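Local coordinates for spore coat polysaccharide biosynthesis protein SpsE (Bacillus subtilis, PDB 1VLI) that probably acts as an N-acylneuraminate-9-phosphate synthase-like enzyme in the biosynthesis of spore coat polysaccharide, at residues 122-128 with 147-153; 315-319 with 343-349. All blocks are in the same frame, centred on the assembly; numbering follows the deposited sequence.

Interaction 1 (122-128 with 147-153); sequences CDEGSAD and HLPLLKY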
ATOM      1  N   CYS A 122       5.797   4.179   4.887  1.00 60.48           N
ATOM      2  CA  CYS A 122       6.523   2.929   5.129  1.00 63.64           C
ATOM      3  C   CYS A 122       7.316   2.855   6.443  1.00 64.38           C
ATOM      4  O   CYS A 122       8.032   1.884   6.657  1.00 62.83           O
ATOM      5  CB  CYS A 122       7.480   2.652   3.963  1.00 65.65           C
ATOM      6  SG  CYS A 122       8.546   4.070   3.588  1.00 70.38           S
ATOM      7  N   ASP A 123       7.254   3.900   7.269  1.00 63.93           N
ATOM      8  CA  ASP A 123       7.823   3.871   8.604  1.00 63.00           C
ATOM      9  C   ASP A 123       7.266   4.993   9.466  1.00 65.10           C
ATOM     10  O   ASP A 123       6.466   5.818   8.999  1.00 64.86           O
ATOM     11  CB  ASP A 123       9.353   3.911   8.584  1.00 63.62           C
ATOM     12  CG  ASP A 123       9.918   4.896   7.584  1.00 67.67           C
ATOM     13  OD1 ASP A 123       9.550   6.103   7.613  1.00 67.70           O
ATOM     14  OD2 ASP A 123      10.788   4.542   6.748  1.00 68.68           O
ATOM     15  N   GLU A 124       7.689   5.011  10.725  1.00 63.22           N
ATOM     16  CA  GLU A 124       7.252   6.013  11.689  1.00 63.37           C
ATOM     17  C   GLU A 124       7.515   7.452  11.174  1.00 62.87           C
ATOM     18  O   GLU A 124       6.641   8.320  11.256  1.00 63.21           O
ATOM     19  CB  GLU A 124       7.902   5.736  13.060  1.00 63.92           C
ATOM     20  CG  GLU A 124       7.392   4.474  13.794  1.00 71.35           C
ATOM     21  CD  GLU A 124       7.953   3.096  13.320  1.00 79.46           C
ATOM     22  OE1 GLU A 124       8.740   3.013  12.332  1.00 72.58           O
ATOM     23  OE2 GLU A 124       7.606   2.052  13.962  1.00 75.80           O
ATOM     24  N   GLY A 125       8.690   7.672  10.586  1.00 61.41           N
ATOM     25  CA  GLY A 125       9.106   8.984  10.104  1.00 58.63           C
ATOM     26  C   GLY A 125       8.380   9.503   8.869  1.00 60.16           C
ATOM     27  O   GLY A 125       8.048  10.700   8.787  1.00 63.00           O
ATOM     28  N   SER A 126       8.163   8.628   7.886  1.00 59.91           N
ATOM     29  CA  SER A 126       7.330   8.972   6.727  1.00 58.78           C
ATOM     30  C   SER A 126       5.898   9.254   7.190  1.00 58.82           C
ATOM     31  O   SER A 126       5.244  10.196   6.712  1.00 59.53           O
ATOM     32  CB  SER A 126       7.363   7.875   5.662  1.00 57.73           C
ATOM     33  OG  SER A 126       7.076   6.600   6.223  1.00 64.31           O
ATOM     34  N   ALA A 127       5.427   8.458   8.150  1.00 56.38           N
ATOM     35  CA  ALA A 127       4.116   8.673   8.746  1.00 54.86           C
ATOM     36  C   ALA A 127       3.979  10.090   9.352  1.00 52.03           C
ATOM     37  O   ALA A 127       2.958  10.729   9.204  1.00 50.61           O
ATOM     38  CB  ALA A 127       3.802   7.600   9.775  1.00 54.55           C
ATOM     39  N   ASP A 128       5.016  10.568  10.007  1.00 53.09           N
ATOM     40  CA  ASP A 128       4.962  11.847  10.676  1.00 55.38           C
ATOM     41  C   ASP A 128       4.939  12.986   9.674  1.00 56.15           C
ATOM     42  O   ASP A 128       4.281  14.000   9.889  1.00 61.18           O
ATOM     43  CB  ASP A 128       6.196  12.023  11.527  1.00 57.72           C
ATOM     44  CG  ASP A 128       6.167  11.199  12.786  1.00 59.00           C
ATOM     45  OD1 ASP A 128       5.109  10.635  13.128  1.00 69.81           O
ATOM     46  OD2 ASP A 128       7.166  11.095  13.519  1.00 65.28           O
ATOM     47  N   HIS A 147       4.437  -5.055   8.979  1.00 51.83           N
ATOM     48  CA  HIS A 147       5.156  -4.076   9.762  1.00 54.59           C
ATOM     49  C   HIS A 147       4.224  -3.641  10.861  1.00 57.47           C
ATOM     50  O   HIS A 147       3.652  -2.519  10.845  1.00 62.19           O
ATOM     51  CB  HIS A 147       5.559  -2.878   8.907  1.00 56.56           C
ATOM     52  CG  HIS A 147       6.561  -1.987   9.556  1.00 54.24           C
ATOM     53  ND1 HIS A 147       6.742  -1.932  10.924  1.00 56.68           N
ATOM     54  CD2 HIS A 147       7.450  -1.118   9.022  1.00 48.92           C
ATOM     55  CE1 HIS A 147       7.698  -1.065  11.204  1.00 54.19           C
ATOM     56  NE2 HIS A 147       8.138  -0.549  10.068  1.00 51.45           N
ATOM     57  N   LEU A 148       4.091  -4.527  11.835  1.00 55.17           N
ATOM     58  CA  LEU A 148       3.111  -4.379  12.896  1.00 54.19           C
ATOM     59  C   LEU A 148       3.349  -3.140  13.766  1.00 54.58           C
ATOM     60  O   LEU A 148       2.389  -2.448  14.093  1.00 55.73           O
ATOM     61  CB  LEU A 148       2.993  -5.669  13.726  1.00 52.42           C
ATOM     62  CG  LEU A 148       2.650  -6.989  12.991  1.00 45.91           C
ATOM     63  CD1 LEU A 148       2.224  -7.983  14.037  1.00 52.25           C
ATOM     64  CD2 LEU A 148       1.535  -6.881  11.894  1.00 44.97           C
ATOM     65  N   PRO A 149       4.590  -2.827  14.138  1.00 55.37           N
ATOM     66  CA  PRO A 149       4.837  -1.563  14.859  1.00 56.73           C
ATOM     67  C   PRO A 149       4.386  -0.340  14.039  1.00 58.73           C
ATOM     68  O   PRO A 149       3.771   0.578  14.592  1.00 60.94           O
ATOM     69  CB  PRO A 149       6.346  -1.593  15.115  1.00 55.09           C
ATOM     70  CG  PRO A 149       6.697  -3.112  15.088  1.00 55.41           C
ATOM     71  CD  PRO A 149       5.840  -3.597  13.959  1.00 56.76           C
ATOM     72  N   LEU A 150       4.627  -0.360  12.727  1.00 57.23           N
ATOM     73  CA  LEU A 150       4.105   0.686  11.858  1.00 55.41           C
ATOM     74  C   LEU A 150       2.583   0.707  11.822  1.00 57.09           C
ATOM     75  O   LEU A 150       1.984   1.785  11.893  1.00 63.83           O
ATOM     76  CB  LEU A 150       4.664   0.583  10.439  1.00 51.77           C
ATOM     77  CG  LEU A 150       4.054   1.565   9.421  1.00 60.57           C
ATOM     78  CD1 LEU A 150       4.390   3.090   9.755  1.00 47.10           C
ATOM     79  CD2 LEU A 150       4.432   1.207   8.006  1.00 55.41           C
ATOM     80  N   LEU A 151       1.939  -0.456  11.717  1.00 56.90           N
ATOM     81  CA  LEU A 151       0.480  -0.465  11.636  1.00 54.66           C
ATOM     82  C   LEU A 151      -0.130   0.108  12.912  1.00 54.72           C
ATOM     83  O   LEU A 151      -1.137   0.776  12.862  1.00 56.84           O
ATOM     84  CB  LEU A 151      -0.077  -1.879  11.343  1.00 52.07           C
ATOM     85  CG  LEU A 151       0.355  -2.520  10.022  1.00 59.20           C
ATOM     86  CD1 LEU A 151      -0.129  -3.971   9.948  1.00 49.16           C
ATOM     87  CD2 LEU A 151      -0.104  -1.725   8.769  1.00 57.42           C
ATOM     88  N   LYS A 152       0.486  -0.187  14.053  1.00 57.96           N
ATOM     89  CA  LYS A 152       0.042   0.267  15.366  1.00 59.68           C
ATOM     90  C   LYS A 152       0.228   1.780  15.466  1.00 60.15           C
ATOM     91  O   LYS A 152      -0.616   2.498  15.988  1.00 63.10           O
ATOM     92  CB  LYS A 152       0.901  -0.443  16.407  1.00 57.73           C
ATOM     93  CG  LYS A 152       0.353  -0.506  17.814  1.00 65.13           C
ATOM     94  CD  LYS A 152       1.430  -1.034  18.783  1.00 67.00           C
ATOM     95  CE  LYS A 152       0.864  -1.403  20.171  1.00 87.32           C
ATOM     96  NZ  LYS A 152       1.281  -2.775  20.653  1.00 88.96           N
ATOM     97  N   TYR A 153       1.351   2.257  14.957  1.00 59.85           N
ATOM     98  CA  TYR A 153       1.736   3.648  15.096  1.00 60.23           C
ATOM     99  C   TYR A 153       0.782   4.533  14.317  1.00 61.17           C
ATOM    100  O   TYR A 153       0.292   5.529  14.834  1.00 61.40           O
ATOM    101  CB  TYR A 153       3.138   3.820  14.551  1.00 58.59           C
ATOM    102  CG  TYR A 153       3.739   5.172  14.748  1.00 58.82           C
ATOM    103  CD1 TYR A 153       3.534   6.188  13.815  1.00 58.58           C
ATOM    104  CD2 TYR A 153       4.547   5.432  15.833  1.00 59.75           C
ATOM    105  CE1 TYR A 153       4.104   7.420  13.962  1.00 52.35           C
ATOM    106  CE2 TYR A 153       5.126   6.672  15.997  1.00 66.69           C
ATOM    107  CZ  TYR A 153       4.904   7.670  15.056  1.00 66.85           C
ATOM    108  OH  TYR A 153       5.501   8.911  15.212  1.00 62.29           O
TER
HETATM  109  O   HOH W   1      10.014   1.484  10.528  1.00 53.18           O

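Interaction 2 (315-319 with 343-349); sequences YRGIF and KPQGLHP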
ATOM      1  N   TYR A 315       8.476  -9.364   2.350  1.00 67.01           N
ATOM      2  CA  TYR A 315       7.919  -8.692   3.533  1.00 61.68           C
ATOM      3  C   TYR A 315       9.025  -8.266   4.484  1.00 60.20           C
ATOM      4  O   TYR A 315      10.173  -8.677   4.319  1.00 58.06           O
ATOM      5  CB  TYR A 315       6.976  -9.595   4.290  1.00 61.07           C
ATOM      6  CG  TYR A 315       5.708  -9.868   3.566  1.00 65.05           C
ATOM      7  CD1 TYR A 315       5.430  -9.239   2.343  1.00 63.71           C
ATOM      8  CD2 TYR A 315       4.755 -10.740   4.100  1.00 63.18           C
ATOM      9  CE1 TYR A 315       4.237  -9.497   1.647  1.00 67.39           C
ATOM     10  CE2 TYR A 315       3.538 -11.000   3.399  1.00 63.28           C
ATOM     11  CZ  TYR A 315       3.309 -10.379   2.184  1.00 59.23           C
ATOM     12  OH  TYR A 315       2.149 -10.596   1.502  1.00 70.76           O
ATOM     13  N   ARG A 316       8.686  -7.463   5.491  1.00 57.12           N
ATOM     14  CA  ARG A 316       9.703  -6.979   6.427  1.00 55.88           C
ATOM     15  C   ARG A 316      10.125  -8.044   7.444  1.00 56.89           C
ATOM     16  O   ARG A 316       9.409  -9.037   7.665  1.00 60.17           O
ATOM     17  CB  ARG A 316       9.228  -5.714   7.144  1.00 55.38           C
ATOM     18  CG  ARG A 316       8.824  -4.566   6.205  1.00 54.46           C
ATOM     19  CD  ARG A 316       9.283  -3.194   6.695  1.00 49.93           C
ATOM     20  NE  ARG A 316       9.151  -2.188   5.653  1.00 57.23           N
ATOM     21  CZ  ARG A 316       9.674  -0.957   5.706  1.00 56.80           C
ATOM     22  NH1 ARG A 316      10.397  -0.541   6.737  1.00 40.79           N
ATOM     23  NH2 ARG A 316       9.514  -0.144   4.693  1.00 47.90           N
ATOM     24  N   GLY A 317      11.296  -7.842   8.041  1.00 54.71           N
ATOM     25  CA  GLY A 317      11.743  -8.611   9.178  1.00 53.79           C
ATOM     26  C   GLY A 317      12.624  -7.755  10.060  1.00 56.79           C
ATOM     27  O   GLY A 317      12.834  -6.557   9.789  1.00 57.58           O
ATOM     28  N   ILE A 318      13.169  -8.366  11.112  1.00 56.30           N
ATOM     29  CA  ILE A 318      13.976  -7.628  12.047  1.00 55.47           C
ATOM     30  C   ILE A 318      15.456  -7.777  11.717  1.00 56.34           C
ATOM     31  O   ILE A 318      15.976  -8.903  11.648  1.00 55.06           O
ATOM     32  CB  ILE A 318      13.676  -8.094  13.475  1.00 55.72           C
ATOM     33  CG1 ILE A 318      12.203  -7.874  13.799  1.00 48.95           C
ATOM     34  CG2 ILE A 318      14.542  -7.335  14.433  1.00 44.15           C
ATOM     35  CD1 ILE A 318      11.812  -8.363  15.146  1.00 50.67           C
ATOM     36  N   PHE A 319      16.133  -6.640  11.543  1.00 54.54           N
ATOM     37  CA  PHE A 319      17.513  -6.620  11.056  1.00 54.83           C
ATOM     38  C   PHE A 319      18.377  -5.790  11.942  1.00 55.16           C
ATOM     39  O   PHE A 319      17.896  -4.830  12.509  1.00 56.96           O
ATOM     40  CB  PHE A 319      17.565  -6.039   9.649  1.00 54.42           C
ATOM     41  CG  PHE A 319      17.175  -7.012   8.580  1.00 57.23           C
ATOM     42  CD1 PHE A 319      15.846  -7.167   8.210  1.00 55.97           C
ATOM     43  CD2 PHE A 319      18.145  -7.788   7.944  1.00 59.05           C
ATOM     44  CE1 PHE A 319      15.476  -8.098   7.223  1.00 57.57           C
ATOM     45  CE2 PHE A 319      17.792  -8.707   6.955  1.00 46.59           C
ATOM     46  CZ  PHE A 319      16.448  -8.861   6.602  1.00 55.76           C
ATOM     47  N   LYS A 343      19.041 -10.098   1.184  1.00 76.71           N
ATOM     48  CA  LYS A 343      19.525 -10.775   2.381  1.00 73.44           C
ATOM     49  C   LYS A 343      18.498 -11.799   2.865  1.00 71.69           C
ATOM     50  O   LYS A 343      17.314 -11.665   2.545  1.00 73.11           O
ATOM     51  CB  LYS A 343      19.826  -9.720   3.450  1.00 72.28           C
ATOM     52  CG  LYS A 343      20.603  -8.532   2.876  1.00 73.44           C
ATOM     53  CD  LYS A 343      21.028  -7.504   3.919  1.00 75.35           C
ATOM     54  CE  LYS A 343      19.862  -6.643   4.381  1.00 72.52           C
ATOM     55  NZ  LYS A 343      19.193  -5.882   3.283  1.00 80.58           N
ATOM     56  N   PRO A 344      18.938 -12.853   3.567  1.00 69.47           N
ATOM     57  CA  PRO A 344      17.998 -13.793   4.221  1.00 66.52           C
ATOM     58  C   PRO A 344      17.115 -13.100   5.288  1.00 63.47           C
ATOM     59  O   PRO A 344      17.535 -12.128   5.906  1.00 64.35           O
ATOM     60  CB  PRO A 344      18.925 -14.844   4.842  1.00 66.84           C
ATOM     61  CG  PRO A 344      20.187 -14.725   4.069  1.00 66.26           C
ATOM     62  CD  PRO A 344      20.342 -13.267   3.758  1.00 67.50           C
ATOM     63  N   GLN A 345      15.893 -13.591   5.466  1.00 61.40           N
ATOM     64  CA  GLN A 345      14.832 -12.874   6.205  1.00 58.27           C
ATOM     65  C   GLN A 345      15.154 -12.773   7.711  1.00 57.34           C
ATOM     66  O   GLN A 345      15.838 -13.659   8.258  1.00 55.98           O
ATOM     67  CB  GLN A 345      13.464 -13.535   5.920  1.00 54.48           C
ATOM     68  CG  GLN A 345      12.233 -12.855   6.510  1.00 50.59           C
ATOM     69  CD  GLN A 345      12.162 -11.378   6.145  1.00 60.27           C
ATOM     70  OE1 GLN A 345      12.961 -10.588   6.638  1.00 55.13           O
ATOM     71  NE2 GLN A 345      11.227 -11.009   5.260  1.00 50.72           N
ATOM     72  N   GLY A 346      14.724 -11.686   8.359  1.00 52.96           N
ATOM     73  CA  GLY A 346      14.920 -11.520   9.805  1.00 51.48           C
ATOM     74  C   GLY A 346      13.693 -12.061  10.530  1.00 53.96           C
ATOM     75  O   GLY A 346      12.711 -12.410   9.881  1.00 53.72           O
ATOM     76  N   LEU A 347      13.736 -12.159  11.863  1.00 53.96           N
ATOM     77  CA  LEU A 347      12.540 -12.524  12.656  1.00 54.77           C
ATOM     78  C   LEU A 347      11.313 -11.704  12.293  1.00 55.93           C
ATOM     79  O   LEU A 347      11.440 -10.529  11.983  1.00 56.07           O
ATOM     80  CB  LEU A 347      12.779 -12.286  14.143  1.00 52.17           C
ATOM     81  CG  LEU A 347      13.212 -13.410  15.049  1.00 56.35           C
ATOM     82  CD1 LEU A 347      12.491 -13.179  16.367  1.00 54.02           C
ATOM     83  CD2 LEU A 347      12.916 -14.809  14.426  1.00 44.08           C
ATOM     84  N   HIS A 348      10.125 -12.302  12.371  1.00 56.78           N
ATOM     85  CA  HIS A 348       8.894 -11.544  12.096  1.00 56.04           C
ATOM     86  C   HIS A 348       8.771 -10.275  12.955  1.00 54.68           C
ATOM     87  O   HIS A 348       9.078 -10.305  14.143  1.00 51.78           O
ATOM     88  CB  HIS A 348       7.686 -12.419  12.347  1.00 55.20           C
ATOM     89  CG  HIS A 348       6.434 -11.851  11.787  1.00 51.34           C
ATOM     90  ND1 HIS A 348       5.719 -10.857  12.419  1.00 60.03           N
ATOM     91  CD2 HIS A 348       5.781 -12.113  10.638  1.00 44.81           C
ATOM     92  CE1 HIS A 348       4.664 -10.545  11.691  1.00 48.72           C
ATOM     93  NE2 HIS A 348       4.681 -11.292  10.601  1.00 55.28           N
ATOM     94  N   PRO A 349       8.369  -9.152  12.361  1.00 55.66           N
ATOM     95  CA  PRO A 349       8.167  -7.924  13.119  1.00 53.89           C
ATOM     96  C   PRO A 349       7.258  -8.016  14.362  1.00 53.45           C
ATOM     97  O   PRO A 349       7.290  -7.104  15.199  1.00 52.26           O
ATOM     98  CB  PRO A 349       7.552  -6.989  12.071  1.00 56.06           C
ATOM     99  CG  PRO A 349       8.206  -7.420  10.840  1.00 55.62           C
ATOM    100  CD  PRO A 349       8.167  -8.924  10.917  1.00 53.43           C
TER
HETATM  101  O   HOH W   2       9.922 -11.489   8.862  1.00 54.02           O

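Interaction 1 (122-128 with 147-153)
C122 leads into the contact through its backbone: its O is 3.9 Å from H147 CD2 and its C is 3.7 Å from L150 CD2, while its CA-to-CB bond points away from the 147-153 segment. The next residue, D123, is the N-cap of helix 124-131. Its OD1 accepts from S126 N at 2.9 Å (angle 165°), and its OD2 is held outside the pair by a salt bridge to R70. Here the two backbones come nearest, D123 CA to L150 CA 5.9 Å, and L150 CD1 reaches to 3.5 Å from D123 C. E124 contributes most from this side, with 83 Å² covered. Its CG lies over the face of the Y153 ring, 3.8 Å from the centroid and 17° off the normal, a CH-pi contact. Its carboxylate spans the start of the other helix: OE1 accepts from a water at 2.7 Å that also lies 2.8 Å from H147 NE2, and H147 occupies the N-cap position of helix 148-155. Helices 124-131 and 148-155 follow strands 116-118 and 138-140 of the parallel eight-stranded TIM barrel of the NeuB family, so they are consecutive helices of its outer layer. The short segments run nearly parallel, 25° between N-to-C directions and 10.3 Å between axes, a separation bridged by side chains. Further on, A127 points its CB toward the partner and meets Y153 CE1 at 4.2 Å. D128 supplies the direct hydrogen bond between the segments: Y153 OH donates to D128 OD1 at 2.7 Å, with the acceptor near the ring plane.

Interaction 2 (315-319 with 343-349)
Two direct hydrogen bonds fix the 343-349 loop to the 315-319 segment. Q345 NE2 donates to Y315 O at 2.7 Å (angle 150°), and I318 N donates to L347 O at 2.9 Å with a bent angle of 135°. Q345 OE1 meanwhile accepts from G346 N at 2.7 Å. A water donates to R316 O at 2.8 Å and to G346 O at 3.1 Å, and G346 CA makes a CA-H...O contact with I318 O at 3.4 Å. The glycines sit where the backbones are nearest, G317 CA to G346 CA 4.4 Å; an ideal CB on either would clash with the opposite segment. Apolar contacts flank this centre: I318 CD1 meets L347 CB and R316 CB meets P349 CG, both at 4.2 Å. The F319 ring packs on the loop backbone, CZ 3.5 Å from P344 O, and on K343, CE2 3.9 Å from CE. The segments' end-to-end directions are 97° apart, so the loop runs across the strand. In the SAF (AFP-like) domain, strand 317-320 pairs antiparallel with 335-338, through G317 with L338 and F319 with A336, and the crossing loop leads from strand 335-338 to helix 352-356.

Overall arrangement
Interaction 1 joins two outer helices of the barrel, while interaction 2 ties a loop to a strand of the SAF domain, so they share no element. Their centres lie 16 Å apart, and both are partly buried; interaction 2 is farther from the chain's centre (19 Å against 12 Å) yet buries more surface, 472 against 370 Å². Side chains dominate the helix pair, whereas main-chain atoms and two glycines carry much of the loop-strand contact. The two meet at the domain junction: R316 NH2 lies 3.2 Å from C122 O, R316 CD 3.6 Å from H147 CD2, and P349 O 4.0 Å from P149 CD. R316 also forms a salt bridge with E144, linking the domains further.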